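Local coordinates for protein pectate lyase (Bacillus subtilis, PDB 5AMV) that cleaves polygalacturonate by calcium-dependent beta-elimination, yielding oligosaccharides with an unsaturated galacturonosyl group at their non-reducing ends, at residues Thr236-Tyr242 against Leu268-Lys274; Asn11-Tyr17 against Trp371-Gly377; Lys263-Leu268 against Gly286-Val290. All coordinates share one frame. Where two conformers were deposited one is given. Residue numbers count along the deposited sequence, not the author numbering.

Contact 1: residues Thr236-Tyr242 against Leu268-Lys274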
loop_
_atom_site.group_PDB
_atom_site.type_symbol
_atom_site.label_atom_id
_atom_site.label_comp_id
_atom_site.label_asym_id
_atom_site.label_seq_id
_atom_site.Cartn_x
_atom_site.Cartn_y
_atom_site.Cartn_z
ATOM N N THR A 236 1.742 -3.823 11.758
ATOM C CA THR A 236 0.315 -3.996 11.906
ATOM C C THR A 236 -0.367 -2.927 11.068
ATOM O O THR A 236 -0.018 -1.758 11.205
ATOM C CB THR A 236 -0.112 -3.855 13.371
ATOM O OG1 THR A 236 0.462 -4.949 14.112
ATOM C CG2 THR A 236 -1.650 -3.898 13.537
ATOM N N MET A 237 -1.340 -3.311 10.219
ATOM C CA MET A 237 -2.152 -2.306 9.506
ATOM C C MET A 237 -3.609 -2.594 9.894
ATOM O O MET A 237 -4.134 -3.678 9.582
ATOM C CB MET A 237 -1.982 -2.416 7.996
ATOM C CG MET A 237 -0.522 -2.429 7.524
ATOM S SD MET A 237 -0.512 -2.252 5.727
ATOM C CE MET A 237 1.239 -2.584 5.471
ATOM N N SER A 238 -4.228 -1.636 10.595
ATOM C CA SER A 238 -5.545 -1.849 11.170
ATOM C C SER A 238 -6.472 -0.698 10.843
ATOM O O SER A 238 -6.043 0.449 10.770
ATOM C CB SER A 238 -5.451 -2.037 12.702
ATOM O OG SER A 238 -4.797 -0.937 13.354
ATOM N N TYR A 239 -7.756 -1.013 10.659
ATOM C CA TYR A 239 -8.808 0.012 10.501
ATOM C C TYR A 239 -8.521 1.011 9.390
ATOM O O TYR A 239 -8.901 2.197 9.502
ATOM C CB TYR A 239 -9.065 0.723 11.854
ATOM C CG TYR A 239 -9.704 -0.188 12.890
ATOM C CD1 TYR A 239 -11.079 -0.457 12.834
ATOM C CD2 TYR A 239 -8.934 -0.811 13.876
ATOM C CE1 TYR A 239 -11.685 -1.307 13.754
ATOM C CE2 TYR A 239 -9.531 -1.663 14.799
ATOM C CZ TYR A 239 -10.893 -1.914 14.727
ATOM O OH TYR A 239 -11.493 -2.766 15.633
ATOM N N ASN A 240 -7.875 0.548 8.307
ATOM C CA ASN A 240 -7.697 1.439 7.186
ATOM C C ASN A 240 -8.764 1.269 6.140
ATOM O O ASN A 240 -9.389 0.199 6.082
ATOM C CB ASN A 240 -6.311 1.268 6.558
ATOM C CG ASN A 240 -5.194 1.449 7.560
ATOM O OD1 ASN A 240 -4.927 2.563 8.031
ATOM N ND2 ASN A 240 -4.530 0.347 7.893
ATOM N N TYR A 241 -8.954 2.291 5.302
ATOM C CA TYR A 241 -9.992 2.240 4.264
ATOM C C TYR A 241 -9.330 2.428 2.896
ATOM O O TYR A 241 -8.907 3.542 2.538
ATOM C CB TYR A 241 -11.065 3.316 4.520
ATOM C CG TYR A 241 -12.246 3.344 3.549
ATOM C CD1 TYR A 241 -12.530 2.269 2.669
ATOM C CD2 TYR A 241 -13.116 4.445 3.551
ATOM C CE1 TYR A 241 -13.607 2.320 1.808
ATOM C CE2 TYR A 241 -14.201 4.492 2.689
ATOM C CZ TYR A 241 -14.448 3.414 1.844
ATOM O OH TYR A 241 -15.513 3.452 0.982
ATOM N N TYR A 242 -9.197 1.326 2.166
ATOM C CA TYR A 242 -8.632 1.358 0.823
ATOM C C TYR A 242 -9.788 1.389 -0.160
ATOM O O TYR A 242 -10.695 0.527 -0.101
ATOM C CB TYR A 242 -7.872 0.055 0.608
ATOM C CG TYR A 242 -6.713 -0.212 1.559
ATOM C CD1 TYR A 242 -6.890 -0.914 2.751
ATOM C CD2 TYR A 242 -5.421 0.208 1.223
ATOM C CE1 TYR A 242 -5.795 -1.176 3.599
ATOM C CE2 TYR A 242 -4.319 -0.107 2.042
ATOM C CZ TYR A 242 -4.528 -0.774 3.199
ATOM O OH TYR A 242 -3.519 -1.129 4.058
ATOM N N LEU A 268 -2.940 -7.774 9.223
ATOM C CA LEU A 268 -3.958 -6.887 8.656
ATOM C C LEU A 268 -5.278 -7.164 9.321
ATOM O O LEU A 268 -5.818 -8.266 9.177
ATOM C CB LEU A 268 -4.147 -7.136 7.146
ATOM C CG LEU A 268 -2.869 -7.038 6.291
ATOM C CD1 LEU A 268 -3.237 -7.222 4.840
ATOM C CD2 LEU A 268 -2.193 -5.678 6.435
ATOM N N HIS A 269 -5.813 -6.178 10.032
ATOM C CA HIS A 269 -7.162 -6.400 10.566
ATOM C C HIS A 269 -8.072 -5.196 10.531
ATOM O O HIS A 269 -7.617 -4.075 10.609
ATOM C CB HIS A 269 -7.090 -7.058 11.975
ATOM C CG HIS A 269 -6.669 -6.131 13.087
ATOM N ND1 HIS A 269 -7.566 -5.332 13.771
ATOM C CD2 HIS A 269 -5.448 -5.895 13.644
ATOM C CE1 HIS A 269 -6.918 -4.635 14.691
ATOM N NE2 HIS A 269 -5.635 -4.959 14.641
ATOM N N HIS A 270 -9.380 -5.468 10.447
ATOM C CA HIS A 270 -10.431 -4.446 10.375
ATOM C C HIS A 270 -10.219 -3.406 9.284
ATOM O O HIS A 270 -10.699 -2.249 9.402
ATOM C CB HIS A 270 -10.605 -3.785 11.745
ATOM C CG HIS A 270 -11.143 -4.707 12.794
ATOM N ND1 HIS A 270 -10.322 -5.405 13.660
ATOM C CD2 HIS A 270 -12.412 -5.044 13.119
ATOM C CE1 HIS A 270 -11.067 -6.134 14.479
ATOM N NE2 HIS A 270 -12.339 -5.948 14.158
ATOM N N ASN A 271 -9.519 -3.807 8.232
ATOM C CA ASN A 271 -9.468 -2.952 7.058
ATOM C C ASN A 271 -10.638 -3.121 6.113
ATOM O O ASN A 271 -11.236 -4.205 6.001
ATOM C CB ASN A 271 -8.179 -3.189 6.303
ATOM C CG ASN A 271 -6.971 -2.977 7.172
ATOM O OD1 ASN A 271 -6.636 -1.833 7.543
ATOM N ND2 ASN A 271 -6.285 -4.083 7.521
ATOM N N ARG A 272 -10.971 -2.026 5.428
ATOM C CA ARG A 272 -12.028 -2.021 4.430
ATOM C C ARG A 272 -11.427 -1.853 3.045
ATOM O O ARG A 272 -10.583 -0.976 2.875
ATOM C CB ARG A 272 -12.981 -0.855 4.736
ATOM C CG ARG A 272 -14.188 -0.785 3.798
ATOM C CD ARG A 272 -15.100 0.384 4.240
ATOM N NE ARG A 272 -16.292 0.411 3.383
ATOM C CZ ARG A 272 -17.169 1.411 3.370
ATOM N NH1 ARG A 272 -16.976 2.470 4.157
ATOM N NH2 ARG A 272 -18.235 1.346 2.591
ATOM N N TYR A 273 -11.845 -2.701 2.096
ATOM C CA TYR A 273 -11.368 -2.623 0.695
ATOM C C TYR A 273 -12.600 -2.516 -0.172
ATOM O O TYR A 273 -13.345 -3.485 -0.315
ATOM C CB TYR A 273 -10.559 -3.879 0.292
ATOM C CG TYR A 273 -9.355 -4.171 1.193
ATOM C CD1 TYR A 273 -9.501 -4.869 2.389
ATOM C CD2 TYR A 273 -8.063 -3.753 0.826
ATOM C CE1 TYR A 273 -8.410 -5.137 3.213
ATOM C CE2 TYR A 273 -6.964 -4.062 1.610
ATOM C CZ TYR A 273 -7.152 -4.708 2.815
ATOM O OH TYR A 273 -6.108 -4.991 3.655
ATOM N N LYS A 274 -12.818 -1.341 -0.755
ATOM C CA LYS A 274 -14.017 -1.109 -1.563
ATOM C C LYS A 274 -13.590 -0.680 -2.972
ATOM O O LYS A 274 -12.798 0.245 -3.151
ATOM C CB LYS A 274 -14.866 -0.021 -0.948
ATOM C CG LYS A 274 -16.126 0.271 -1.836
ATOM C CD LYS A 274 -17.110 1.148 -1.117
ATOM C CE LYS A 274 -18.288 1.397 -2.020
ATOM N NZ LYS A 274 -19.421 2.164 -1.395
HETATM O O HOH W 1 -3.593 -4.013 3.241
#
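Five backbone hydrogen bonds join 236-242 to 268-274 in parallel register, among them H269 N to M237 O (3.0 Å). Where both strands bend, at Y239-N240 and H270-N271, asparagine takes over: N271 ND2 donates to M237 O (3.0 Å), while N271 OD1 accepts from N240 N (2.8 Å). N240 repeats this one coil earlier, bonding C199 and I196, as rungs of an asparagine ladder. Y239 and H270, both at positive phi, have rings near parallel (8°) but slid apart, against helix 382-392, and H270 CB sits over the Y239 ring. The R272 guanidinium stacks flat on Y241, while its NE pairs with E296. On the opposite face, the Y242 and Y273 rings lie parallel but slipped; a water lies 2.7 Å from Y273 OH and, more weakly, 3.0 Å from Y242 OH, which also bonds T226. M237 CB meets L268 CD2 at 3.6 Å. Asparagine thus follows asparagine and tyrosine tyrosine in successive coils, and amide side chains satisfy the backbone where the parallel beta-helix turns between sheets.

Contact 2: residues Asn11-Tyr17 against Trp371-Gly377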
loop_
_atom_site.group_PDB
_atom_site.type_symbol
_atom_site.label_atom_id
_atom_site.label_comp_id
_atom_site.label_asym_id
_atom_site.label_seq_id
_atom_site.Cartn_x
_atom_site.Cartn_y
_atom_site.Cartn_z
ATOM N N ASN A 11 -0.517 -6.480 22.357
ATOM C CA ASN A 11 -0.999 -7.705 21.712
ATOM C C ASN A 11 -1.486 -7.434 20.286
ATOM O O ASN A 11 -2.048 -8.333 19.626
ATOM C CB ASN A 11 -2.152 -8.320 22.525
ATOM C CG ASN A 11 -3.436 -7.503 22.451
ATOM O OD1 ASN A 11 -3.417 -6.317 22.142
ATOM N ND2 ASN A 11 -4.565 -8.139 22.762
ATOM N N ASP A 12 -1.289 -6.196 19.813
ATOM C CA ASP A 12 -1.958 -5.800 18.560
ATOM C C ASP A 12 -1.144 -6.114 17.298
ATOM O O ASP A 12 -0.591 -5.211 16.624
ATOM C CB ASP A 12 -2.396 -4.333 18.634
ATOM C CG ASP A 12 -3.372 -3.954 17.533
ATOM O OD1 ASP A 12 -3.765 -4.819 16.691
ATOM O OD2 ASP A 12 -3.761 -2.768 17.519
ATOM N N GLY A 13 -1.066 -7.412 16.991
ATOM C CA GLY A 13 -0.450 -7.871 15.749
ATOM C C GLY A 13 1.072 -7.882 15.742
ATOM O O GLY A 13 1.738 -7.575 16.741
ATOM N N TRP A 14 1.632 -8.238 14.583
ATOM C CA TRP A 14 3.052 -8.402 14.439
ATOM C C TRP A 14 3.837 -7.105 14.763
ATOM O O TRP A 14 4.997 -7.162 15.167
ATOM C CB TRP A 14 3.362 -8.855 13.038
ATOM C CG TRP A 14 3.363 -10.384 12.810
ATOM C CD1 TRP A 14 2.704 -11.050 11.820
ATOM C CD2 TRP A 14 4.119 -11.385 13.536
ATOM N NE1 TRP A 14 2.983 -12.409 11.876
ATOM C CE2 TRP A 14 3.841 -12.642 12.925
ATOM C CE3 TRP A 14 4.979 -11.344 14.656
ATOM C CZ2 TRP A 14 4.424 -13.858 13.376
ATOM C CZ3 TRP A 14 5.581 -12.551 15.091
ATOM C CH2 TRP A 14 5.271 -13.791 14.455
ATOM N N GLY A 15 3.217 -5.932 14.577
ATOM C CA GLY A 15 3.915 -4.683 14.965
ATOM C C GLY A 15 4.276 -4.622 16.445
ATOM O O GLY A 15 5.190 -3.873 16.823
ATOM N N ALA A 16 3.562 -5.384 17.286
ATOM C CA ALA A 16 3.827 -5.364 18.734
ATOM C C ALA A 16 4.953 -6.326 19.166
ATOM O O ALA A 16 5.303 -6.365 20.358
ATOM C CB ALA A 16 2.548 -5.692 19.493
ATOM N N TYR A 17 5.528 -7.066 18.215
ATOM C CA TYR A 17 6.619 -7.998 18.536
ATOM C C TYR A 17 7.853 -7.287 19.104
ATOM O O TYR A 17 8.140 -6.137 18.757
ATOM C CB TYR A 17 7.009 -8.831 17.298
ATOM C CG TYR A 17 7.941 -9.976 17.656
ATOM C CD1 TYR A 17 7.436 -11.159 18.201
ATOM C CD2 TYR A 17 9.317 -9.854 17.454
ATOM C CE1 TYR A 17 8.299 -12.212 18.542
ATOM C CE2 TYR A 17 10.190 -10.891 17.774
ATOM C CZ TYR A 17 9.669 -12.054 18.328
ATOM O OH TYR A 17 10.556 -13.072 18.634
ATOM N N TRP A 371 2.486 -22.171 10.506
ATOM C CA TRP A 371 2.505 -21.349 11.714
ATOM C C TRP A 371 1.082 -20.994 12.155
ATOM O O TRP A 371 0.147 -21.149 11.368
ATOM C CB TRP A 371 3.324 -20.056 11.492
ATOM C CG TRP A 371 2.580 -19.029 10.611
ATOM C CD1 TRP A 371 2.224 -19.171 9.299
ATOM C CD2 TRP A 371 2.084 -17.755 11.036
ATOM N NE1 TRP A 371 1.514 -18.047 8.865
ATOM C CE2 TRP A 371 1.427 -17.168 9.912
ATOM C CE3 TRP A 371 2.151 -17.044 12.235
ATOM C CZ2 TRP A 371 0.833 -15.892 9.964
ATOM C CZ3 TRP A 371 1.546 -15.757 12.289
ATOM C CH2 TRP A 371 0.914 -15.211 11.149
ATOM N N THR A 372 0.953 -20.560 13.413
ATOM C CA THR A 372 -0.304 -20.038 13.959
ATOM C C THR A 372 -0.044 -18.725 14.686
ATOM O O THR A 372 0.872 -18.613 15.526
ATOM C CB THR A 372 -0.977 -21.001 14.942
ATOM O OG1 THR A 372 0.005 -21.478 15.861
ATOM C CG2 THR A 372 -1.600 -22.173 14.206
ATOM N N PRO A 373 -0.817 -17.680 14.334
ATOM C CA PRO A 373 -0.564 -16.380 14.967
ATOM C C PRO A 373 -0.762 -16.448 16.465
ATOM O O PRO A 373 -1.722 -17.073 16.919
ATOM C CB PRO A 373 -1.647 -15.473 14.389
ATOM C CG PRO A 373 -2.263 -16.186 13.245
ATOM C CD PRO A 373 -1.750 -17.598 13.192
ATOM N N SER A 374 0.102 -15.792 17.232
ATOM C CA SER A 374 -0.170 -15.649 18.667
ATOM C C SER A 374 -0.424 -14.192 19.113
ATOM O O SER A 374 -1.236 -13.953 20.039
ATOM C CB SER A 374 0.946 -16.292 19.494
ATOM O OG SER A 374 2.216 -15.887 19.000
ATOM N N LEU A 375 0.234 -13.233 18.458
ATOM C CA LEU A 375 0.066 -11.817 18.802
ATOM C C LEU A 375 -1.116 -11.188 18.090
ATOM O O LEU A 375 -0.987 -10.755 16.944
ATOM C CB LEU A 375 1.303 -11.007 18.387
ATOM C CG LEU A 375 2.429 -10.884 19.374
ATOM C CD1 LEU A 375 3.531 -10.072 18.758
ATOM C CD2 LEU A 375 1.882 -10.254 20.678
ATOM N N HIS A 376 -2.264 -11.137 18.732
ATOM C CA HIS A 376 -3.415 -10.483 18.133
ATOM C C HIS A 376 -4.405 -10.078 19.193
ATOM O O HIS A 376 -4.441 -10.672 20.277
ATOM C CB HIS A 376 -4.106 -11.399 17.091
ATOM C CG HIS A 376 -4.666 -12.659 17.679
ATOM N ND1 HIS A 376 -5.864 -12.688 18.365
ATOM C CD2 HIS A 376 -4.186 -13.923 17.701
ATOM C CE1 HIS A 376 -6.099 -13.918 18.786
ATOM N NE2 HIS A 376 -5.102 -14.690 18.385
ATOM N N GLY A 377 -5.244 -9.104 18.853
ATOM C CA GLY A 377 -6.335 -8.689 19.718
ATOM C C GLY A 377 -7.544 -9.583 19.494
ATOM O O GLY A 377 -7.449 -10.649 18.841
HETATM O O HOH W 2 -4.076 -7.630 16.382
#
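W14 reaches W371 with the NE1 side of its indole, the two ring systems lying at 25° but slid so far apart that they barely overlap; W14 CZ2 and W371 CZ3 approach to 3.6 Å. The contact joins two segments on the outside of the parallel beta-helix: 11-17, from the N-terminal arm, with a short 3-10 turn, and the irregular 371-377, from the C-terminal region leading to helix 382-392. Broad indoles suit such a seam: W371 lies over Q287 and H289, and W14 over Y234 and K265, while their NH groups find backbone carbonyls, W371 NE1 bonding K317 O and W14 NE1 making a weak bond to Q287 O. L375 is the apolar centre, packing against A16 and Y17 at the end of the 3-10 turn, with L375 CD1 3.6 Å from Y17 N and 4.0 Å from Y17 CB. D12 centres an inverse gamma turn, closed by G13 N to N11 O at 3.0 Å. Glycine suits position 13 because phi is positive there (78°, psi -177°). G13 CA also makes a CA-H...O contact with L375 O (3.2 Å). D12 O and W14 N bond T236 OG1 and T267 OG1, holding the arm against the helix wall. D12 OD1 bonds H269 NE2 and also accepts, at 2.8 Å, from a water that in turn accepts from G377 N at 3.1 Å.

Contact 3: residues Lys263-Leu268 against Gly286-Val290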
loop_
_atom_site.group_PDB
_atom_site.type_symbol
_atom_site.label_atom_id
_atom_site.label_comp_id
_atom_site.label_asym_id
_atom_site.label_seq_id
_atom_site.Cartn_x
_atom_site.Cartn_y
_atom_site.Cartn_z
ATOM N N LYS A 263 10.574 -13.129 7.161
ATOM C CA LYS A 263 10.256 -11.704 7.394
ATOM C C LYS A 263 8.857 -11.433 6.839
ATOM O O LYS A 263 8.047 -12.364 6.712
ATOM C CB LYS A 263 11.305 -10.800 6.770
ATOM C CG LYS A 263 12.757 -11.212 7.225
ATOM C CD LYS A 263 13.778 -10.147 7.004
ATOM C CE LYS A 263 15.060 -10.411 7.811
ATOM N NZ LYS A 263 15.879 -11.431 7.078
ATOM N N LEU A 264 8.537 -10.158 6.602
ATOM C CA LEU A 264 7.200 -9.798 6.086
ATOM C C LEU A 264 6.127 -10.288 7.060
ATOM O O LEU A 264 5.069 -10.729 6.663
ATOM C CB LEU A 264 6.978 -10.334 4.643
ATOM C CG LEU A 264 7.943 -9.733 3.604
ATOM C CD1 LEU A 264 7.910 -10.434 2.252
ATOM C CD2 LEU A 264 7.652 -8.195 3.408
ATOM N N LYS A 265 6.402 -10.194 8.353
ATOM C CA LYS A 265 5.448 -10.530 9.390
ATOM C C LYS A 265 4.576 -9.313 9.585
ATOM O O LYS A 265 4.973 -8.315 10.208
ATOM C CB LYS A 265 6.135 -10.935 10.694
ATOM C CG LYS A 265 6.824 -12.293 10.543
ATOM C CD LYS A 265 7.549 -12.611 11.845
ATOM C CE LYS A 265 7.891 -14.114 11.976
ATOM N NZ LYS A 265 8.719 -14.634 10.830
ATOM N N ILE A 266 3.369 -9.446 9.043
ATOM C CA ILE A 266 2.387 -8.346 8.966
ATOM C C ILE A 266 1.023 -8.861 9.425
ATOM O O ILE A 266 0.568 -9.937 9.012
ATOM C CB ILE A 266 2.309 -7.844 7.525
ATOM C CG1 ILE A 266 3.679 -7.299 7.069
ATOM C CG2 ILE A 266 1.220 -6.739 7.400
ATOM C CD1 ILE A 266 3.790 -7.274 5.533
ATOM N N THR A 267 0.347 -8.054 10.227
ATOM C CA THR A 267 -1.033 -8.319 10.601
ATOM C C THR A 267 -1.944 -7.292 9.959
ATOM O O THR A 267 -1.732 -6.102 10.127
ATOM C CB THR A 267 -1.208 -8.266 12.133
ATOM O OG1 THR A 267 -0.358 -9.251 12.729
ATOM C CG2 THR A 267 -2.657 -8.520 12.596
ATOM N N LEU A 268 -2.940 -7.774 9.223
ATOM C CA LEU A 268 -3.958 -6.887 8.656
ATOM C C LEU A 268 -5.278 -7.164 9.321
ATOM O O LEU A 268 -5.818 -8.266 9.177
ATOM C CB LEU A 268 -4.147 -7.136 7.146
ATOM C CG LEU A 268 -2.869 -7.038 6.291
ATOM C CD1 LEU A 268 -3.237 -7.222 4.840
ATOM C CD2 LEU A 268 -2.193 -5.678 6.435
ATOM N N GLY A 286 5.858 -14.216 3.429
ATOM C CA GLY A 286 5.571 -13.814 4.775
ATOM C C GLY A 286 4.483 -14.552 5.518
ATOM O O GLY A 286 3.535 -15.103 4.932
ATOM N N GLN A 287 4.640 -14.539 6.837
ATOM C CA GLN A 287 3.613 -14.999 7.771
ATOM C C GLN A 287 2.689 -13.822 8.019
ATOM O O GLN A 287 2.973 -12.963 8.869
ATOM C CB GLN A 287 4.287 -15.455 9.072
ATOM C CG GLN A 287 5.088 -16.761 8.888
ATOM C CD GLN A 287 5.888 -17.116 10.147
ATOM O OE1 GLN A 287 5.625 -16.596 11.239
ATOM N NE2 GLN A 287 6.831 -18.072 10.006
ATOM N N VAL A 288 1.578 -13.800 7.251
ATOM C CA VAL A 288 0.701 -12.625 7.236
ATOM C C VAL A 288 -0.626 -13.031 7.840
ATOM O O VAL A 288 -1.305 -13.921 7.323
ATOM C CB VAL A 288 0.549 -12.087 5.815
ATOM C CG1 VAL A 288 -0.378 -10.848 5.810
ATOM C CG2 VAL A 288 1.914 -11.765 5.220
ATOM N N HIS A 289 -0.975 -12.395 8.961
ATOM C CA HIS A 289 -2.234 -12.686 9.642
ATOM C C HIS A 289 -3.286 -11.710 9.111
ATOM O O HIS A 289 -3.133 -10.519 9.281
ATOM C CB HIS A 289 -2.076 -12.499 11.158
ATOM C CG HIS A 289 -3.251 -12.975 11.953
ATOM N ND1 HIS A 289 -3.403 -12.665 13.282
ATOM C CD2 HIS A 289 -4.313 -13.761 11.627
ATOM C CE1 HIS A 289 -4.508 -13.231 13.746
ATOM N NE2 HIS A 289 -5.065 -13.924 12.769
ATOM N N VAL A 290 -4.346 -12.221 8.509
ATOM C CA VAL A 290 -5.378 -11.434 7.847
ATOM C C VAL A 290 -6.707 -11.724 8.543
ATOM O O VAL A 290 -7.265 -12.815 8.394
ATOM C CB VAL A 290 -5.406 -11.829 6.362
ATOM C CG1 VAL A 290 -6.592 -11.128 5.584
ATOM C CG2 VAL A 290 -4.016 -11.570 5.718
HETATM O O HOH W 3 7.560 -14.536 8.189
HETATM O O HOH W 4 -1.291 -11.247 14.239
#
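This is a parallel beta pairing between successive coils, made where strands 266-274 and 287-296 enter the large sheet of the fold. The segment axes of 266-268 and 287-290 run 4.7 Å apart at 14°, and two backbone hydrogen bonds fix the register: H289 N gives to I266 O (2.9 Å), and L268 N gives to H289 O (2.8 Å). I266, L268, V288 and V290 all point to one face, where aliphatic side chains suit the buried interior; I266 and L268 pack there on F251. T267 and H289 share the other face. A water bridges them, 2.7 Å from both T267 OG1 and H289 ND1, while the same hydroxyl bonds W14 N and H289 NE2 bonds Q321, so T267 ties the wall to the N-terminal arm and H289 ties it to the next coil. Before the strands pair fully, G286 lies close against K263 and L264, with G286 CA 3.5 Å from K263 O; a beta carbon here would clash with L264 O, which accounts for glycine. Another water fills the remaining gap, donating to K263 O (2.7 Å) and accepting from Q287 N (3.2 Å) and K265 NZ (2.9 Å), which also bonds G262 O. Aliphatic residues stacked inward from coil to coil, with polar ones outward, are characteristic of the right-handed parallel beta-helix, the fold of polysaccharide lyase family 1.

How the contacts relate
From the N terminus, the chain first lays down 11-17, which waits 354 residues for 371-377; contact 2 therefore closes a loop holding nearly the whole beta-helix, and contacts 1 and 3 both fall within it. Contact 1 closes a short loop of one coil, 236-242 to 268-274, and contact 3 the next, 263-268 to 286-290. These two cross along the sequence and share L268, for strand 266-274 lies between 235-245 and 287-296 in one sheet; M237 N to T267 O, 2.8 Å, joins them. The N-terminal arm of contact 2 spans both, with D12 OD1 2.8 Å from H269 NE2 and W14 packed on K265 and I266, so coils, arm and C-terminal region are fastened together.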